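Local coordinates for protein F9 (Vaccinia virus, PDB 6CJ6) that forms part of the poxvirus entry-fusion complex, which brings the virion core into the host cytoplasm by lipid mixing of viral and cellular membranes followed by pore formation, at residues Phe7-Asn12 against Gln133-Gln138; Cys33-Gly38 against Ile139-Ser144; Ser57-Ser62 against Ser144-Cys149. All blocks are in the same frame, centred on the assembly; numbering follows the deposited sequence.

Contact 1: Phe7-Asn12 against Gln133-Gln138; sequences FKTLYN and QHMLLQ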
ATOM      1  N   PHE A   7     -11.205  12.498   4.676  1.00 34.47           N
ATOM      2  CA  PHE A   7     -10.218  12.671   5.741  1.00 44.18           C
ATOM      3  C   PHE A   7      -8.907  12.099   5.204  1.00 39.62           C
ATOM      4  O   PHE A   7      -8.620  10.911   5.347  1.00 35.52           O
ATOM      5  CB  PHE A   7     -10.691  11.955   7.002  1.00 38.45           C
ATOM      6  CG  PHE A   7      -9.801  12.160   8.195  1.00 42.23           C
ATOM      7  CD1 PHE A   7      -9.812  13.360   8.886  1.00 49.18           C
ATOM      8  CD2 PHE A   7      -8.972  11.143   8.640  1.00 38.66           C
ATOM      9  CE1 PHE A   7      -8.999  13.549   9.990  1.00 47.90           C
ATOM     10  CE2 PHE A   7      -8.157  11.325   9.742  1.00 41.24           C
ATOM     11  CZ  PHE A   7      -8.170  12.529  10.418  1.00 47.51           C
ATOM     12  N   LYS A   8      -8.110  12.958   4.573  1.00 38.15           N
ATOM     13  CA  LYS A   8      -6.947  12.505   3.818  1.00 43.54           C
ATOM     14  C   LYS A   8      -5.753  12.230   4.722  1.00 34.93           C
ATOM     15  O   LYS A   8      -5.530  12.921   5.719  1.00 37.19           O
ATOM     16  CB  LYS A   8      -6.559  13.538   2.762  1.00 41.48           C
ATOM     17  CG  LYS A   8      -7.343  13.408   1.473  1.00 44.06           C
ATOM     18  CD  LYS A   8      -6.988  14.504   0.494  1.00 49.07           C
ATOM     19  CE  LYS A   8      -7.819  14.374  -0.761  1.00 47.14           C
ATOM     20  NZ  LYS A   8      -7.659  15.558  -1.636  1.00 57.76           N
ATOM     21  N   THR A   9      -4.983  11.207   4.355  1.00 33.98           N
ATOM     22  CA  THR A   9      -3.754  10.830   5.036  1.00 28.32           C
ATOM     23  C   THR A   9      -2.643  10.705   4.000  1.00 31.63           C
ATOM     24  O   THR A   9      -2.852  10.923   2.803  1.00 27.56           O
ATOM     25  CB  THR A   9      -3.912   9.498   5.779  1.00 29.95           C
ATOM     26  OG1 THR A   9      -3.955   8.428   4.828  1.00 34.25           O
ATOM     27  CG2 THR A   9      -5.186   9.489   6.614  1.00 35.08           C
ATOM     28  N   LEU A  10      -1.448  10.334   4.471  1.00 34.32           N
ATOM     29  CA  LEU A  10      -0.321  10.160   3.561  1.00 26.48           C
ATOM     30  C   LEU A  10      -0.524   8.985   2.614  1.00 30.45           C
ATOM     31  O   LEU A  10      -0.014   9.010   1.488  1.00 28.28           O
ATOM     32  CB  LEU A  10       0.981   9.987   4.341  1.00 33.55           C
ATOM     33  CG  LEU A  10       1.770  11.266   4.610  1.00 41.34           C
ATOM     34  CD1 LEU A  10       3.116  10.935   5.230  1.00 42.07           C
ATOM     35  CD2 LEU A  10       1.947  12.044   3.320  1.00 35.72           C
ATOM     36  N   TYR A  11      -1.251   7.948   3.042  1.00 25.83           N
ATOM     37  CA  TYR A  11      -1.480   6.817   2.151  1.00 23.31           C
ATOM     38  C   TYR A  11      -2.229   7.238   0.894  1.00 30.79           C
ATOM     39  O   TYR A  11      -2.017   6.657  -0.176  1.00 28.44           O
ATOM     40  CB  TYR A  11      -2.210   5.682   2.873  1.00 23.43           C
ATOM     41  CG  TYR A  11      -2.514   4.510   1.964  1.00 25.51           C
ATOM     42  CD1 TYR A  11      -1.509   3.642   1.559  1.00 31.88           C
ATOM     43  CD2 TYR A  11      -3.802   4.283   1.495  1.00 25.89           C
ATOM     44  CE1 TYR A  11      -1.777   2.579   0.717  1.00 29.91           C
ATOM     45  CE2 TYR A  11      -4.083   3.218   0.661  1.00 26.59           C
ATOM     46  CZ  TYR A  11      -3.069   2.368   0.277  1.00 29.39           C
ATOM     47  OH  TYR A  11      -3.344   1.309  -0.556  1.00 34.08           O
ATOM     48  N   ASN A  12      -3.103   8.245   1.001  1.00 34.34           N
ATOM     49  CA  ASN A  12      -3.771   8.777  -0.182  1.00 32.59           C
ATOM     50  C   ASN A  12      -2.756   9.272  -1.205  1.00 27.87           C
ATOM     51  O   ASN A  12      -2.857   8.965  -2.397  1.00 25.77           O
ATOM     52  CB  ASN A  12      -4.720   9.905   0.219  1.00 28.54           C
ATOM     53  CG  ASN A  12      -5.874   9.419   1.066  1.00 40.40           C
ATOM     54  OD1 ASN A  12      -5.846   9.521   2.295  1.00 38.89           O
ATOM     55  ND2 ASN A  12      -6.901   8.883   0.413  1.00 32.63           N
ATOM     56  N   GLN A 133     -17.116  12.971   7.948  1.00 44.63           N
ATOM     57  CA  GLN A 133     -15.961  12.732   7.098  1.00 45.62           C
ATOM     58  C   GLN A 133     -15.830  11.241   6.812  1.00 50.91           C
ATOM     59  O   GLN A 133     -16.546  10.410   7.377  1.00 43.67           O
ATOM     60  CB  GLN A 133     -14.666  13.264   7.731  1.00 45.37           C
ATOM     61  CG  GLN A 133     -14.578  14.779   7.803  1.00 49.28           C
ATOM     62  CD  GLN A 133     -13.161  15.264   8.034  1.00 44.08           C
ATOM     63  OE1 GLN A 133     -12.357  15.328   7.105  1.00 39.06           O
ATOM     64  NE2 GLN A 133     -12.845  15.603   9.279  1.00 40.57           N
ATOM     65  N   HIS A 134     -14.899  10.910   5.918  1.00 47.40           N
ATOM     66  CA  HIS A 134     -14.625   9.524   5.571  1.00 39.91           C
ATOM     67  C   HIS A 134     -13.151   9.386   5.229  1.00 40.46           C
ATOM     68  O   HIS A 134     -12.541  10.300   4.667  1.00 40.21           O
ATOM     69  CB  HIS A 134     -15.480   9.049   4.389  1.00 44.60           C
ATOM     70  CG  HIS A 134     -15.116   9.681   3.079  1.00 47.81           C
ATOM     71  ND1 HIS A 134     -15.670  10.867   2.645  1.00 52.50           N
ATOM     72  CD2 HIS A 134     -14.264   9.286   2.103  1.00 44.50           C
ATOM     73  CE1 HIS A 134     -15.171  11.178   1.462  1.00 48.60           C
ATOM     74  NE2 HIS A 134     -14.315  10.236   1.111  1.00 40.87           N
ATOM     75  N   MET A 135     -12.579   8.235   5.576  1.00 37.86           N
ATOM     76  CA  MET A 135     -11.206   7.908   5.206  1.00 34.26           C
ATOM     77  C   MET A 135     -11.242   7.028   3.964  1.00 35.82           C
ATOM     78  O   MET A 135     -11.626   5.856   4.036  1.00 29.98           O
ATOM     79  CB  MET A 135     -10.466   7.208   6.345  1.00 29.65           C
ATOM     80  CG  MET A 135      -9.069   6.754   5.948  1.00 31.97           C
ATOM     81  SD  MET A 135      -8.108   6.050   7.302  1.00 36.46           S
ATOM     82  CE  MET A 135      -7.883   7.489   8.345  1.00 34.24           C
ATOM     83  N   LEU A 136     -10.851   7.596   2.828  1.00 37.35           N
ATOM     84  CA  LEU A 136     -10.723   6.811   1.609  1.00 34.52           C
ATOM     85  C   LEU A 136      -9.452   5.975   1.676  1.00 37.28           C
ATOM     86  O   LEU A 136      -8.368   6.492   1.961  1.00 36.06           O
ATOM     87  CB  LEU A 136     -10.676   7.734   0.393  1.00 37.70           C
ATOM     88  CG  LEU A 136     -10.451   7.024  -0.942  1.00 38.74           C
ATOM     89  CD1 LEU A 136     -11.684   6.218  -1.330  1.00 42.29           C
ATOM     90  CD2 LEU A 136     -10.076   8.015  -2.033  1.00 39.93           C
ATOM     91  N   LEU A 137      -9.588   4.675   1.409  1.00 35.74           N
ATOM     92  CA  LEU A 137      -8.478   3.727   1.519  1.00 30.90           C
ATOM     93  C   LEU A 137      -8.506   2.832   0.280  1.00 29.12           C
ATOM     94  O   LEU A 137      -9.152   1.782   0.274  1.00 31.35           O
ATOM     95  CB  LEU A 137      -8.595   2.922   2.805  1.00 31.81           C
ATOM     96  CG  LEU A 137      -7.289   2.529   3.485  1.00 32.77           C
ATOM     97  CD1 LEU A 137      -6.440   3.764   3.697  1.00 37.33           C
ATOM     98  CD2 LEU A 137      -7.572   1.843   4.806  1.00 36.29           C
ATOM     99  N   GLN A 138      -7.804   3.255  -0.767  1.00 28.74           N
ATOM    100  CA  GLN A 138      -7.738   2.493  -2.008  1.00 37.71           C
ATOM    101  C   GLN A 138      -6.767   1.330  -1.845  1.00 31.05           C
ATOM    102  O   GLN A 138      -5.569   1.539  -1.626  1.00 30.24           O
ATOM    103  CB  GLN A 138      -7.291   3.403  -3.148  1.00 35.49           C
ATOM    104  CG  GLN A 138      -8.320   4.442  -3.530  1.00 34.99           C
ATOM    105  CD  GLN A 138      -7.693   5.697  -4.086  1.00 42.45           C
ATOM    106  OE1 GLN A 138      -7.253   6.569  -3.334  1.00 42.21           O
ATOM    107  NE2 GLN A 138      -7.644   5.798  -5.409  1.00 40.99           N
TER
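F7, Y11 and N12 each donate a hydrogen bond to a backbone carbonyl of Q133-Q138. F7 N reaches H134 O at 2.6 Å, nearly straight at 171°. Y11 OH donates to Q138 O; the separation of 2.5 Å is very short, so its exact value is doubtful. N12 ND2 gives a more bent bond to L136 O, 3.2 Å away, and sits above the plane of that carbonyl.

N12 OD1 serves its own segment. N12 OD1 accepts from T9 N at 2.8 Å, while T9 OG1 takes a weak bond from Y11 N. T9 and N12 so form a capping box at the start of helix 10-24. Just before it, strand 5-6 runs parallel to strand 133-141 at the edge of a three-stranded sheet.

M135 CE makes the apolar contacts to F7 and T9. A bend at chi3 (-67°) places M135 CE 3.8 Å from F7 CD2, at the ring edge, and 3.8 Å from T9 CG2. L137 CD1 lies 3.5 Å from Y11 CD2, the two side chains crossing at about a right angle. Y162 stacks on F7; L151, V155 and L158 touch Y11.

A polar atom also meets the F7 ring edge: Q133 OE1 is 3.7 Å from F7 CD1, with amide and ring planes 77° apart.

Contact 2: Cys33-Gly38 against Ile139-Ser144; sequences CAIHIG and IVNTGS. With EDO (1,2-ethanediol), chain P; MOH (methanol), chain B; MOH (methanol), chain C.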
ATOM      1  N   CYS A  33      -4.372 -13.058 -12.696  1.00 68.17           N
ATOM      2  CA  CYS A  33      -4.153 -12.764 -11.285  1.00 56.03           C
ATOM      3  C   CYS A  33      -4.076 -14.069 -10.504  1.00 52.18           C
ATOM      4  O   CYS A  33      -5.083 -14.768 -10.347  1.00 57.71           O
ATOM      5  CB  CYS A  33      -5.270 -11.879 -10.724  1.00 56.49           C
ATOM      6  SG  CYS A  33      -5.315 -10.181 -11.356  1.00 62.96           S
ATOM      7  N   ALA A  34      -2.879 -14.411 -10.028  1.00 41.30           N
ATOM      8  CA  ALA A  34      -2.694 -15.662  -9.303  1.00 41.08           C
ATOM      9  C   ALA A  34      -3.371 -15.646  -7.941  1.00 50.95           C
ATOM     10  O   ALA A  34      -3.658 -16.717  -7.393  1.00 48.88           O
ATOM     11  CB  ALA A  34      -1.202 -15.956  -9.141  1.00 50.65           C
ATOM     12  N   ILE A  35      -3.630 -14.465  -7.386  1.00 48.42           N
ATOM     13  CA  ILE A  35      -4.234 -14.331  -6.066  1.00 41.74           C
ATOM     14  C   ILE A  35      -5.229 -13.179  -6.106  1.00 34.01           C
ATOM     15  O   ILE A  35      -5.118 -12.262  -6.925  1.00 31.44           O
ATOM     16  CB  ILE A  35      -3.162 -14.132  -4.965  1.00 40.08           C
ATOM     17  CG1 ILE A  35      -3.654 -14.685  -3.626  1.00 44.46           C
ATOM     18  CG2 ILE A  35      -2.790 -12.665  -4.828  1.00 34.45           C
ATOM     19  CD1 ILE A  35      -2.633 -14.597  -2.514  1.00 48.37           C
ATOM     20  N   HIS A  36      -6.220 -13.238  -5.218  1.00 38.25           N
ATOM     21  CA  HIS A  36      -7.244 -12.209  -5.122  1.00 34.25           C
ATOM     22  C   HIS A  36      -7.454 -11.825  -3.665  1.00 31.62           C
ATOM     23  O   HIS A  36      -7.220 -12.622  -2.753  1.00 33.97           O
ATOM     24  CB  HIS A  36      -8.575 -12.679  -5.715  1.00 36.91           C
ATOM     25  CG  HIS A  36      -8.537 -12.877  -7.197  1.00 41.15           C
ATOM     26  ND1 HIS A  36      -8.143 -14.063  -7.779  1.00 51.17           N
ATOM     27  CD2 HIS A  36      -8.835 -12.037  -8.216  1.00 43.41           C
ATOM     28  CE1 HIS A  36      -8.204 -13.946  -9.094  1.00 51.45           C
ATOM     29  NE2 HIS A  36      -8.621 -12.727  -9.385  1.00 54.75           N
ATOM     30  N   ILE A  37      -7.895 -10.587  -3.459  1.00 32.39           N
ATOM     31  CA  ILE A  37      -8.231 -10.098  -2.125  1.00 32.25           C
ATOM     32  C   ILE A  37      -9.662 -10.529  -1.824  1.00 29.99           C
ATOM     33  O   ILE A  37     -10.606 -10.070  -2.470  1.00 32.90           O
ATOM     34  CB  ILE A  37      -8.084  -8.577  -2.030  1.00 32.03           C
ATOM     35  CG1 ILE A  37      -6.663  -8.153  -2.399  1.00 34.56           C
ATOM     36  CG2 ILE A  37      -8.437  -8.100  -0.628  1.00 41.24           C
ATOM     37  CD1 ILE A  37      -5.606  -8.704  -1.478  1.00 31.69           C
ATOM     38  N   GLY A  38      -9.825 -11.413  -0.846  1.00 27.11           N
ATOM     39  CA  GLY A  38     -11.145 -11.918  -0.531  1.00 31.14           C
ATOM     40  C   GLY A  38     -11.560 -11.674   0.903  1.00 31.97           C
ATOM     41  O   GLY A  38     -12.573 -12.209   1.361  1.00 28.48           O
ATOM     42  N   ILE A 139      -7.282   0.108  -1.953  1.00 28.06           N
ATOM     43  CA  ILE A 139      -6.488  -1.109  -1.833  1.00 22.53           C
ATOM     44  C   ILE A 139      -6.464  -1.781  -3.198  1.00 28.25           C
ATOM     45  O   ILE A 139      -7.519  -2.122  -3.749  1.00 30.17           O
ATOM     46  CB  ILE A 139      -7.046  -2.048  -0.749  1.00 21.97           C
ATOM     47  CG1 ILE A 139      -6.525  -1.651   0.634  1.00 39.45           C
ATOM     48  CG2 ILE A 139      -6.668  -3.490  -1.032  1.00 25.00           C
ATOM     49  CD1 ILE A 139      -7.160  -0.416   1.216  1.00 32.69           C
ATOM     50  N   VAL A 140      -5.267  -1.965  -3.751  1.00 27.76           N
ATOM     51  CA  VAL A 140      -5.099  -2.536  -5.082  1.00 29.70           C
ATOM     52  C   VAL A 140      -4.433  -3.899  -4.961  1.00 29.62           C
ATOM     53  O   VAL A 140      -3.385  -4.036  -4.318  1.00 33.78           O
ATOM     54  CB  VAL A 140      -4.319  -1.594  -6.019  1.00 35.78           C
ATOM     55  CG1 VAL A 140      -3.018  -1.141  -5.381  1.00 35.51           C
ATOM     56  CG2 VAL A 140      -4.057  -2.272  -7.356  1.00 37.24           C
ATOM     57  N   ASN A 141      -5.052  -4.909  -5.567  1.00 32.18           N
ATOM     58  CA  ASN A 141      -4.486  -6.249  -5.631  1.00 35.54           C
ATOM     59  C   ASN A 141      -3.608  -6.346  -6.871  1.00 37.59           C
ATOM     60  O   ASN A 141      -4.076  -6.093  -7.985  1.00 37.41           O
ATOM     61  CB  ASN A 141      -5.598  -7.291  -5.723  1.00 29.66           C
ATOM     62  CG  ASN A 141      -5.062  -8.693  -5.939  1.00 37.02           C
ATOM     63  OD1 ASN A 141      -4.023  -9.061  -5.386  1.00 34.62           O
ATOM     64  ND2 ASN A 141      -5.754  -9.479  -6.758  1.00 31.83           N
ATOM     65  N   THR A 142      -2.342  -6.718  -6.685  1.00 33.02           N
ATOM     66  CA  THR A 142      -1.458  -6.972  -7.816  1.00 37.34           C
ATOM     67  C   THR A 142      -1.224  -8.458  -8.061  1.00 32.72           C
ATOM     68  O   THR A 142      -0.245  -8.823  -8.719  1.00 38.77           O
ATOM     69  CB  THR A 142      -0.131  -6.225  -7.680  1.00 37.01           C
ATOM     70  OG1 THR A 142       0.474  -6.535  -6.417  1.00 26.06           O
ATOM     71  CG2 THR A 142      -0.351  -4.723  -7.825  1.00 34.86           C
ATOM     72  N   GLY A 143      -2.106  -9.320  -7.559  1.00 39.08           N
ATOM     73  CA  GLY A 143      -2.009 -10.734  -7.851  1.00 37.85           C
ATOM     74  C   GLY A 143      -0.785 -11.422  -7.301  1.00 36.46           C
ATOM     75  O   GLY A 143      -0.420 -12.497  -7.783  1.00 39.90           O
ATOM     76  N   SER A 144      -0.136 -10.833  -6.305  1.00 30.91           N
ATOM     77  CA  SER A 144       0.995 -11.449  -5.632  1.00 31.24           C
ATOM     78  C   SER A 144       0.772 -11.349  -4.134  1.00 29.43           C
ATOM     79  O   SER A 144       0.433 -10.276  -3.626  1.00 30.03           O
ATOM     80  CB  SER A 144       2.297 -10.744  -6.003  1.00 31.81           C
ATOM     81  OG  SER A 144       3.302 -11.007  -5.051  1.00 34.84           O
TER
HETATM   82  C1  EDO P 212      -8.454  -9.930 -13.384  1.00 62.98           C
HETATM   83  O1  EDO P 212      -8.105  -8.543 -13.329  1.00 58.89           O
HETATM   84  C2  EDO P 212      -8.385 -10.527 -11.984  1.00 60.64           C
HETATM   85  O2  EDO P 212      -8.964 -11.837 -11.995  1.00 55.48           O
HETATM   86  C   MOH B 241       0.773  -4.105  -4.683  1.00 34.54           C
HETATM   87  O   MOH B 241      -0.173  -4.835  -3.928  1.00 41.92           O
HETATM   88  C   MOH C 240     -13.136 -15.224   0.865  1.00 39.83           C
HETATM   89  O   MOH C 240     -13.635 -14.478  -0.225  1.00 39.69           O
HETATM   90  O   HOH W   1      -0.491 -12.330 -10.931  1.00 51.90           O
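An Asx turn at N141 meets I35 and I37 where strand 133-141 ends and strand 36-41 begins. N141 is the last strand residue, and the chain then turns through T142 and G143 toward helix 145-158. In the turn, N141 OD1 accepts from G143 N at 2.9 Å. That donor stands well above the plane of the side-chain carbonyl, 65° out of it.

The other half of the same amide crosses the contact. N141 ND2 donates to I35 O at 2.9 Å with an N-H...O angle of 165°, and I35 O lies in the amide plane. CG of N141 is anti to its backbone N (chi1 174°), which sets CG beside the carbonyl carbon; CB points toward 33-38. Both ends of this buried amide have a further partner: ND2 bonds to N53 OD1, and OD1 is bonded by N148 ND2. I35 O also receives a CA-H...O contact from G143 CA at 3.6 Å.

I35 and I37 add apolar contacts. I37 CG1 packs on N141 CB at 3.6 Å, the two side chains sliding past each other in opposite directions. I35 CG2 presses on the turn backbone, 3.4 Å from G143 C. G143 has a positive phi, which favours glycine, and a CB there would come tight against C33 CA.

C33 holds the start of the segment through its disulfide to C55. A34 N donates to a water at 3.3 Å, and that water lies close to G143 O as well. A 1,2-ethanediol, probably from the crystallisation liquor, sits beside C33 SG and H36. The 1,2-ethanediol O2 is 2.8 Å from H36 NE2, hydrogen-bonded in the plane of the imidazole ring.

Contact 3: Ser57-Ser62 against Ser144-Cys149; sequences SNSRLS and SAEANC. Unlike the reference sequence in segment 144-149: A147 (reference Arg). With MOH (methanol), chain B.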
ATOM      1  N   SER A  57       3.053  -9.115 -13.788  1.00 51.47           N
ATOM      2  CA  SER A  57       3.812 -10.342 -13.996  1.00 50.05           C
ATOM      3  C   SER A  57       4.573 -10.760 -12.744  1.00 50.66           C
ATOM      4  O   SER A  57       4.585 -11.946 -12.391  1.00 48.44           O
ATOM      5  CB  SER A  57       4.758 -10.173 -15.184  1.00 54.72           C
ATOM      6  OG  SER A  57       5.305  -8.865 -15.218  1.00 58.29           O
ATOM      7  N   ASN A  58       5.210  -9.815 -12.056  1.00 42.44           N
ATOM      8  CA  ASN A  58       6.119 -10.176 -10.979  1.00 46.73           C
ATOM      9  C   ASN A  58       6.056  -9.167  -9.840  1.00 41.25           C
ATOM     10  O   ASN A  58       5.715  -7.998 -10.032  1.00 37.28           O
ATOM     11  CB  ASN A  58       7.555 -10.319 -11.488  1.00 45.08           C
ATOM     12  CG  ASN A  58       7.970  -9.180 -12.392  1.00 50.72           C
ATOM     13  OD1 ASN A  58       7.529  -8.045 -12.221  1.00 51.55           O
ATOM     14  ND2 ASN A  58       8.814  -9.480 -13.372  1.00 59.28           N
ATOM     15  N   SER A  59       6.413  -9.643  -8.647  1.00 35.48           N
ATOM     16  CA  SER A  59       6.343  -8.806  -7.457  1.00 36.23           C
ATOM     17  C   SER A  59       7.488  -7.804  -7.394  1.00 37.01           C
ATOM     18  O   SER A  59       7.344  -6.741  -6.776  1.00 32.50           O
ATOM     19  CB  SER A  59       6.327  -9.685  -6.207  1.00 37.63           C
ATOM     20  OG  SER A  59       7.412 -10.596  -6.218  1.00 38.98           O
ATOM     21  N   ARG A  60       8.630  -8.123  -8.016  1.00 36.50           N
ATOM     22  CA  ARG A  60       9.762  -7.201  -8.004  1.00 33.89           C
ATOM     23  C   ARG A  60       9.400  -5.872  -8.651  1.00 32.46           C
ATOM     24  O   ARG A  60       9.803  -4.807  -8.168  1.00 30.88           O
ATOM     25  CB  ARG A  60      10.969  -7.823  -8.709  1.00 35.12           C
ATOM     26  CG  ARG A  60      11.781  -8.796  -7.864  1.00 33.32           C
ATOM     27  CD  ARG A  60      12.642  -8.082  -6.822  1.00 37.46           C
ATOM     28  NE  ARG A  60      13.385  -6.956  -7.378  1.00 39.33           N
ATOM     29  CZ  ARG A  60      13.343  -5.719  -6.895  1.00 31.70           C
ATOM     30  NH1 ARG A  60      12.604  -5.443  -5.831  1.00 31.97           N
ATOM     31  NH2 ARG A  60      14.054  -4.756  -7.468  1.00 38.93           N
ATOM     32  N   LEU A  61       8.646  -5.912  -9.753  1.00 31.23           N
ATOM     33  CA  LEU A  61       8.193  -4.673 -10.380  1.00 30.08           C
ATOM     34  C   LEU A  61       7.217  -3.932  -9.478  1.00 27.10           C
ATOM     35  O   LEU A  61       7.238  -2.698  -9.410  1.00 32.99           O
ATOM     36  CB  LEU A  61       7.552  -4.974 -11.733  1.00 30.95           C
ATOM     37  CG  LEU A  61       6.809  -3.839 -12.440  1.00 39.23           C
ATOM     38  CD1 LEU A  61       7.734  -2.656 -12.696  1.00 37.02           C
ATOM     39  CD2 LEU A  61       6.189  -4.340 -13.738  1.00 35.64           C
ATOM     40  N   SER A  62       6.349  -4.672  -8.786  1.00 33.55           N
ATOM     41  CA  SER A  62       5.424  -4.052  -7.845  1.00 32.53           C
ATOM     42  C   SER A  62       6.190  -3.313  -6.756  1.00 26.77           C
ATOM     43  O   SER A  62       6.001  -2.110  -6.552  1.00 27.90           O
ATOM     44  CB  SER A  62       4.511  -5.120  -7.238  1.00 34.67           C
ATOM     45  OG  SER A  62       3.758  -5.785  -8.235  1.00 30.07           O
ATOM     46  N   SER A 144      -0.136 -10.833  -6.305  1.00 30.91           N
ATOM     47  CA  SER A 144       0.995 -11.449  -5.632  1.00 31.24           C
ATOM     48  C   SER A 144       0.772 -11.349  -4.134  1.00 29.43           C
ATOM     49  O   SER A 144       0.433 -10.276  -3.626  1.00 30.03           O
ATOM     50  CB  SER A 144       2.297 -10.744  -6.003  1.00 31.81           C
ATOM     51  OG  SER A 144       3.302 -11.007  -5.051  1.00 34.84           O
ATOM     52  N   ALA A 145       0.956 -12.466  -3.431  1.00 28.95           N
ATOM     53  CA  ALA A 145       0.828 -12.441  -1.979  1.00 28.84           C
ATOM     54  C   ALA A 145       1.914 -11.581  -1.347  1.00 30.38           C
ATOM     55  O   ALA A 145       1.663 -10.873  -0.365  1.00 28.32           O
ATOM     56  CB  ALA A 145       0.868 -13.863  -1.422  1.00 35.84           C
ATOM     57  N   GLU A 146       3.128 -11.619  -1.899  1.00 23.33           N
ATOM     58  CA  GLU A 146       4.217 -10.850  -1.305  1.00 24.93           C
ATOM     59  C   GLU A 146       4.054  -9.359  -1.570  1.00 20.67           C
ATOM     60  O   GLU A 146       4.337  -8.533  -0.692  1.00 21.31           O
ATOM     61  CB  GLU A 146       5.585 -11.373  -1.765  1.00 32.23           C
ATOM     62  CG  GLU A 146       5.645 -11.879  -3.200  1.00 33.49           C
ATOM     63  CD  GLU A 146       5.120 -13.302  -3.355  1.00 35.94           C
ATOM     64  OE1 GLU A 146       5.723 -14.233  -2.782  1.00 39.43           O
ATOM     65  OE2 GLU A 146       4.097 -13.485  -4.045  1.00 38.37           O
ATOM     66  N   ALA A 147       3.584  -8.990  -2.764  1.00 21.55           N
ATOM     67  CA  ALA A 147       3.348  -7.576  -3.050  1.00 23.62           C
ATOM     68  C   ALA A 147       2.168  -7.036  -2.252  1.00 25.66           C
ATOM     69  O   ALA A 147       2.220  -5.908  -1.749  1.00 26.85           O
ATOM     70  CB  ALA A 147       3.139  -7.358  -4.549  1.00 24.17           C
ATOM     71  N   ASN A 148       1.093  -7.821  -2.128  1.00 27.60           N
ATOM     72  CA  ASN A 148      -0.023  -7.409  -1.280  1.00 28.29           C
ATOM     73  C   ASN A 148       0.427  -7.228   0.165  1.00 26.64           C
ATOM     74  O   ASN A 148      -0.071  -6.345   0.874  1.00 23.59           O
ATOM     75  CB  ASN A 148      -1.156  -8.433  -1.352  1.00 27.16           C
ATOM     76  CG  ASN A 148      -1.906  -8.393  -2.670  1.00 26.66           C
ATOM     77  OD1 ASN A 148      -1.810  -7.430  -3.430  1.00 27.04           O
ATOM     78  ND2 ASN A 148      -2.678  -9.440  -2.936  1.00 27.05           N
ATOM     79  N   CYS A 149       1.361  -8.067   0.622  1.00 25.40           N
ATOM     80  CA  CYS A 149       1.942  -7.878   1.948  1.00 28.60           C
ATOM     81  C   CYS A 149       2.657  -6.539   2.049  1.00 21.94           C
ATOM     82  O   CYS A 149       2.603  -5.873   3.091  1.00 22.57           O
ATOM     83  CB  CYS A 149       2.917  -9.012   2.255  1.00 29.85           C
ATOM     84  SG  CYS A 149       4.095  -8.644   3.578  1.00 38.14           S
TER
HETATM   85  C   MOH B 241       0.773  -4.105  -4.683  1.00 34.54           C
HETATM   86  O   MOH B 241      -0.173  -4.835  -3.928  1.00 41.92           O
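S59 meets S144 and E146 at the first turns of two helices. S59 CB does most of the touching: it lies 3.5 Å from S144 OG and 3.8 Å from E146 CG. One atom further, OG sits between the backbone N and the carbonyl carbon (chi1 53°). There S59 OG is 3.7 Å from E146 CG. This is van der Waals contact. The polar atoms nearby, S144 OG and E146 OE2, bond to each other on their own side of the contact.

E146 is bent at chi2 (-81°), which sets the position of CD. E146 OE2 accepts from S144 OG at 2.8 Å through the anti lone pair. S144 OG in turn accepts from A147 N at 3.1 Å, almost straight at 170°. S144 OG is thus held by two bonds, donating to E146 OE2 and accepting from A147 N, and is fixed as the N-cap. A carboxylate in the first turn of a helix would be favoured by the helix dipole.

One turn on from S59, S62 CB packs on A147 CB at 3.8 Å. A147 differs from the reference sequence, which has Arg here. In this structure CA of S59 is 5.5 Å from CA of A147. N58 is the N-cap of helix 59-74, the helix of S59 and S62; its OD1 takes a weak bond from L61 N.

Helix 102-113 adjoins the same region. Its N108 and A111 touch E146, and C107 is joined to C149 by a disulfide. The arrangement is a close approach, in this construct, of two capped helix N-termini, 59-74 and 145-158, in the helical part of the fold.

How the contacts relate
Contacts 1 and 2 lie along the same strand, 133-141, with centres 21 Å apart. They meet where Y11 OH packs against I139 CA at 4.2 Å. Contacts 2 and 3 are closer, with centres 9 Å apart, and share S144, where the turn after the strand passes into helix 145-158. T142 OG1 packs on A147 CB at 3.4 Å between them, and both touch one methanol, probably from the crystallisation liquor. Contacts 1 and 3 do not touch; their nearest atoms are about 8 Å apart. The two contacts lie on opposite sides of the chain's centre. Q120, which lines the 2-(2-methoxyethoxy)ethanol pocket, also touches I35 and I37 of contact 2 and bonds to N148 of contact 3.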